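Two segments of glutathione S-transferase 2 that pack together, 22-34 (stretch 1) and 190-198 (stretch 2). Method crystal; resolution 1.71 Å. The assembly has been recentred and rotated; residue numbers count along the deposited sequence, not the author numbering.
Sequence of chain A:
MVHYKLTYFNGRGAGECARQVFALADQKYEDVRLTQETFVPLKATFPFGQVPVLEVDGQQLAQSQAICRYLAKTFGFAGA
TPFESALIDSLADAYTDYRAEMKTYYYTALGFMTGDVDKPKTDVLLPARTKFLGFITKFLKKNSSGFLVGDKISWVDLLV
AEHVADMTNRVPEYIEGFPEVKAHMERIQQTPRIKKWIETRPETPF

Stretch 1, residues 22-34: FALADQKYEDVRL
Stretch 2 190-198: QTPRIKKWI

The end of a helix leaves backbone carbonyls without amide partners, and a long cationic side chain from a neighbouring helix can meet one of them. Two segments of glutathione S-transferase 2, far apart in sequence, illustrate this and bury 442 Å² between them, both sides summed. Stretch 1 enters as the last turn of a helix, with Phe22, Ala23 and Leu24 at phi -56° to -60° and psi -32° to -50°. Ala25 follows at -90/-6, and Asp26 swings to positive phi, 54/46. This is a Schellman motif: Gln27 N bonds Phe22 O at 3.0 Å and Asp26 N bonds Ala23 O at 3.1 Å. Gln27 (-106/128), Lys28 (-78/144) and Tyr29 (-154/162) form an extended run, and the strand includes Glu30 to Arg33 (phi -89° to -121°, psi 94° to 121°). In stretch 2, Thr191 (-54/124) occupies the N-cap position before a helix that runs from Pro192 past Ile198, with phi -45° to -77° and psi -30° to -50°. Leu24 and Arg193 set the register, their CA atoms 5.4 Å apart. From Phe22 to Ala25 the chain runs roughly opposite to the second helix; from Glu30 the strand runs in roughly the same sense as that helix.

Arg193 gives up the most surface. Its CB points toward stretch 1, and from chi1 m (-75°) the chain runs fully extended, chi2 to chi4 all near 180°. This lays CD 3.4 Å from Ala23 O and carries NH1 to Leu24 O, 3.0 Å away, in the one hydrogen bond between the stretches. The angle at the hydrogen is 159°, and the oxygen sits at the guanidinium edge, where the N-H groups point. Asp26, chi1 t, instead uses a face: its CB lies 3.4 Å from Arg193 CZ. Asp26 OD2 and Arg193 NH2, 3.8 Å apart, form a long salt bridge, but the oxygen is well out of the guanidinium plane, so the attraction is one of charge alone.

Leu24 adds apolar contact. Its CB points away from stretch 2, yet with chi1 -123°, between wells, and chi2 t, the side-chain end comes back: CG packs 3.9 Å from Ile194 CD1, and CD2 lies 4.1 Å from Thr191 CG2. Ile194, m at chi1 and chi2, starts sideways and likewise brings its end nearer.

Trp197 extends the contact to the strand. Its CB points toward stretch 1, in apolar contact with Ala23 CB at 3.9 Å; chi1 t (167°) and chi2 -112° then place CH2 3.9 Å from Tyr29 OH. Tyr29 (chi1 p, 67°), Asp31 (chi1 t) and Arg33 (chi1 m, chi2 and chi3 t) all point CB toward stretch 2. At the indole edge, Asp31 OD2 is 4.1 Å from Trp197 CH2 and Arg33 NH2 4.0 Å from Trp197 CZ2. Arg33 NE and NH2 bond Asp31 OD2 at 2.9 and 3.0 Å, so the indole borders a salt bridge whose charges answer each other.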

# COMPACT_ATOMS: atom_id res chain seq x y z
N PHE A 22 2.99 15.97 -8.06
CA PHE A 22 3.30 16.70 -9.28
C PHE A 22 3.57 18.17 -8.99
O PHE A 22 4.52 18.77 -9.50
CB PHE A 22 2.13 16.60 -10.28
CG PHE A 22 2.10 15.28 -11.13
CD1 PHE A 22 3.25 14.82 -11.78
CD2 PHE A 22 0.96 14.50 -11.18
CE1 PHE A 22 3.19 13.66 -12.52
CE2 PHE A 22 0.92 13.37 -11.95
CZ PHE A 22 2.03 12.94 -12.61
N ALA A 23 2.71 18.77 -8.17
CA ALA A 23 2.82 20.19 -7.83
C ALA A 23 4.15 20.40 -7.15
O ALA A 23 4.89 21.35 -7.50
CB ALA A 23 1.67 20.66 -6.92
N LEU A 24 4.46 19.57 -6.15
CA LEU A 24 5.69 19.68 -5.38
C LEU A 24 6.94 19.59 -6.25
O LEU A 24 7.97 20.20 -5.96
CB LEU A 24 5.77 18.53 -4.38
CG LEU A 24 5.91 18.78 -2.92
CD1 LEU A 24 6.49 17.54 -2.31
CD2 LEU A 24 6.53 20.12 -2.47
N ALA A 25 6.85 18.82 -7.32
CA ALA A 25 7.96 18.57 -8.26
C ALA A 25 8.01 19.59 -9.41
O ALA A 25 8.90 19.50 -10.23
CB ALA A 25 7.86 17.21 -8.81
N ASP A 26 7.01 20.45 -9.50
CA ASP A 26 6.83 21.39 -10.62
C ASP A 26 6.82 20.63 -11.94
O ASP A 26 7.39 21.03 -12.97
CB ASP A 26 7.91 22.46 -10.56
CG ASP A 26 7.71 23.55 -11.53
OD1 ASP A 26 6.56 23.88 -11.79
OD2 ASP A 26 8.68 24.16 -12.03
N GLN A 27 6.07 19.55 -11.91
CA GLN A 27 5.96 18.72 -13.08
C GLN A 27 4.60 18.94 -13.74
O GLN A 27 3.56 18.72 -13.12
CB GLN A 27 6.17 17.26 -12.69
CG GLN A 27 5.88 16.30 -13.85
CD GLN A 27 6.86 16.40 -14.96
OE1 GLN A 27 6.47 16.63 -16.13
NE2 GLN A 27 8.14 16.22 -14.62
N LYS A 28 4.60 19.23 -15.03
CA LYS A 28 3.37 19.40 -15.76
C LYS A 28 2.78 18.02 -16.08
O LYS A 28 3.50 17.08 -16.40
CB LYS A 28 3.64 20.23 -17.03
CG LYS A 28 3.41 19.54 -18.32
CD LYS A 28 3.76 20.44 -19.50
CE LYS A 28 2.89 20.28 -20.80
NZ LYS A 28 3.62 19.53 -21.90
N TYR A 29 1.47 17.92 -16.05
CA TYR A 29 0.76 16.67 -16.36
C TYR A 29 -0.62 17.01 -16.87
O TYR A 29 -1.09 18.10 -16.67
CB TYR A 29 0.68 15.78 -15.14
CG TYR A 29 -0.20 16.34 -14.02
CD1 TYR A 29 0.28 17.40 -13.21
CD2 TYR A 29 -1.46 15.81 -13.79
CE1 TYR A 29 -0.51 17.95 -12.18
CE2 TYR A 29 -2.26 16.34 -12.79
CZ TYR A 29 -1.82 17.43 -12.03
OH TYR A 29 -2.63 17.94 -11.06
N GLU A 30 -1.27 16.06 -17.54
CA GLU A 30 -2.61 16.23 -18.00
C GLU A 30 -3.55 15.76 -16.88
O GLU A 30 -3.50 14.60 -16.51
CB GLU A 30 -2.76 15.39 -19.26
CG GLU A 30 -3.91 15.73 -20.11
CD GLU A 30 -3.98 14.87 -21.39
OE1 GLU A 30 -5.06 14.87 -21.98
OE2 GLU A 30 -2.97 14.21 -21.77
N ASP A 31 -4.33 16.68 -16.32
CA ASP A 31 -5.21 16.39 -15.18
C ASP A 31 -6.61 16.13 -15.78
O ASP A 31 -7.38 17.07 -16.07
CB ASP A 31 -5.24 17.58 -14.22
CG ASP A 31 -5.92 17.28 -12.91
OD1 ASP A 31 -5.96 16.09 -12.55
OD2 ASP A 31 -6.42 18.22 -12.19
N VAL A 32 -6.88 14.86 -16.01
CA VAL A 32 -8.15 14.42 -16.63
C VAL A 32 -9.19 14.09 -15.56
O VAL A 32 -8.97 13.25 -14.71
CB VAL A 32 -7.96 13.24 -17.61
CG1 VAL A 32 -9.28 12.82 -18.19
CG2 VAL A 32 -6.91 13.65 -18.72
N ARG A 33 -10.32 14.82 -15.63
CA ARG A 33 -11.35 14.75 -14.61
C ARG A 33 -12.62 14.31 -15.34
O ARG A 33 -13.29 15.09 -16.03
CB ARG A 33 -11.57 16.09 -13.93
CG ARG A 33 -10.41 16.48 -13.08
CD ARG A 33 -10.43 17.93 -12.59
NE ARG A 33 -9.28 18.20 -11.78
CZ ARG A 33 -9.30 18.35 -10.46
NH1 ARG A 33 -10.45 18.36 -9.78
NH2 ARG A 33 -8.17 18.54 -9.80
N LEU A 34 -12.92 13.04 -15.15
CA LEU A 34 -14.06 12.43 -15.78
C LEU A 34 -15.35 12.68 -15.04
O LEU A 34 -15.37 12.72 -13.83
CB LEU A 34 -13.81 10.93 -15.86
CG LEU A 34 -12.58 10.46 -16.64
CD1 LEU A 34 -12.51 9.00 -16.61
CD2 LEU A 34 -12.57 10.98 -18.09
N GLN A 190 1.34 25.08 3.56
CA GLN A 190 1.93 26.36 3.20
C GLN A 190 3.23 26.23 2.39
O GLN A 190 3.80 27.24 1.94
CB GLN A 190 2.19 27.18 4.47
CG GLN A 190 0.88 27.61 5.20
CD GLN A 190 -0.17 28.31 4.27
OE1 GLN A 190 -1.28 27.81 4.10
NE2 GLN A 190 0.20 29.40 3.67
N THR A 191 3.70 24.99 2.16
CA THR A 191 4.88 24.79 1.28
C THR A 191 4.56 25.48 -0.05
O THR A 191 3.47 25.23 -0.57
CB THR A 191 5.10 23.29 1.08
OG1 THR A 191 5.30 22.67 2.36
CG2 THR A 191 6.31 23.04 0.36
N PRO A 192 5.38 26.43 -0.55
CA PRO A 192 4.92 27.29 -1.66
C PRO A 192 4.20 26.57 -2.84
O PRO A 192 3.15 27.00 -3.26
CB PRO A 192 6.18 28.03 -2.09
CG PRO A 192 6.93 28.17 -0.82
CD PRO A 192 6.63 26.95 0.03
N ARG A 193 4.79 25.51 -3.39
CA ARG A 193 4.14 24.82 -4.52
C ARG A 193 2.83 24.13 -4.16
O ARG A 193 1.90 24.00 -5.01
CB ARG A 193 5.13 23.82 -5.09
CG ARG A 193 6.20 24.50 -5.90
CD ARG A 193 7.26 23.53 -6.33
NE ARG A 193 8.21 24.16 -7.20
CZ ARG A 193 9.30 23.54 -7.67
NH1 ARG A 193 9.57 22.26 -7.35
NH2 ARG A 193 10.12 24.20 -8.48
N ILE A 194 2.71 23.69 -2.92
CA ILE A 194 1.49 23.09 -2.49
C ILE A 194 0.41 24.18 -2.21
O ILE A 194 -0.76 24.06 -2.63
CB ILE A 194 1.75 22.27 -1.22
CG1 ILE A 194 2.77 21.13 -1.49
CG2 ILE A 194 0.43 21.74 -0.66
CD1 ILE A 194 2.34 20.19 -2.54
N LYS A 195 0.82 25.25 -1.56
CA LYS A 195 -0.07 26.39 -1.34
C LYS A 195 -0.63 26.91 -2.62
O LYS A 195 -1.81 27.15 -2.72
CB LYS A 195 0.73 27.52 -0.69
CG LYS A 195 -0.07 28.75 -0.24
CD LYS A 195 0.86 29.77 0.44
CE LYS A 195 0.17 31.13 0.66
NZ LYS A 195 0.67 31.81 1.87
N LYS A 196 0.24 27.04 -3.61
CA LYS A 196 -0.18 27.52 -4.95
C LYS A 196 -1.20 26.58 -5.58
O LYS A 196 -2.23 27.02 -6.16
CB LYS A 196 1.01 27.59 -5.87
CG LYS A 196 0.68 28.17 -7.23
CD LYS A 196 1.80 27.84 -8.19
CE LYS A 196 1.90 28.81 -9.38
NZ LYS A 196 2.64 28.18 -10.53
N TRP A 197 -0.96 25.29 -5.46
CA TRP A 197 -1.88 24.30 -6.02
C TRP A 197 -3.23 24.38 -5.28
O TRP A 197 -4.27 24.36 -5.91
CB TRP A 197 -1.33 22.87 -5.94
CG TRP A 197 -2.36 21.83 -6.22
CD1 TRP A 197 -2.87 20.97 -5.34
CD2 TRP A 197 -3.07 21.61 -7.45
NE1 TRP A 197 -3.83 20.18 -5.92
CE2 TRP A 197 -3.96 20.56 -7.24
CE3 TRP A 197 -3.07 22.22 -8.71
CZ2 TRP A 197 -4.85 20.10 -8.22
CZ3 TRP A 197 -3.91 21.70 -9.67
CH2 TRP A 197 -4.81 20.71 -9.41
N ILE A 198 -3.18 24.45 -3.96
CA ILE A 198 -4.43 24.52 -3.17
C ILE A 198 -5.25 25.75 -3.52
O ILE A 198 -6.52 25.65 -3.70
CB ILE A 198 -4.13 24.39 -1.68
CG1 ILE A 198 -3.60 22.99 -1.40
CG2 ILE A 198 -5.38 24.73 -0.89
CD1 ILE A 198 -3.12 22.83 0.01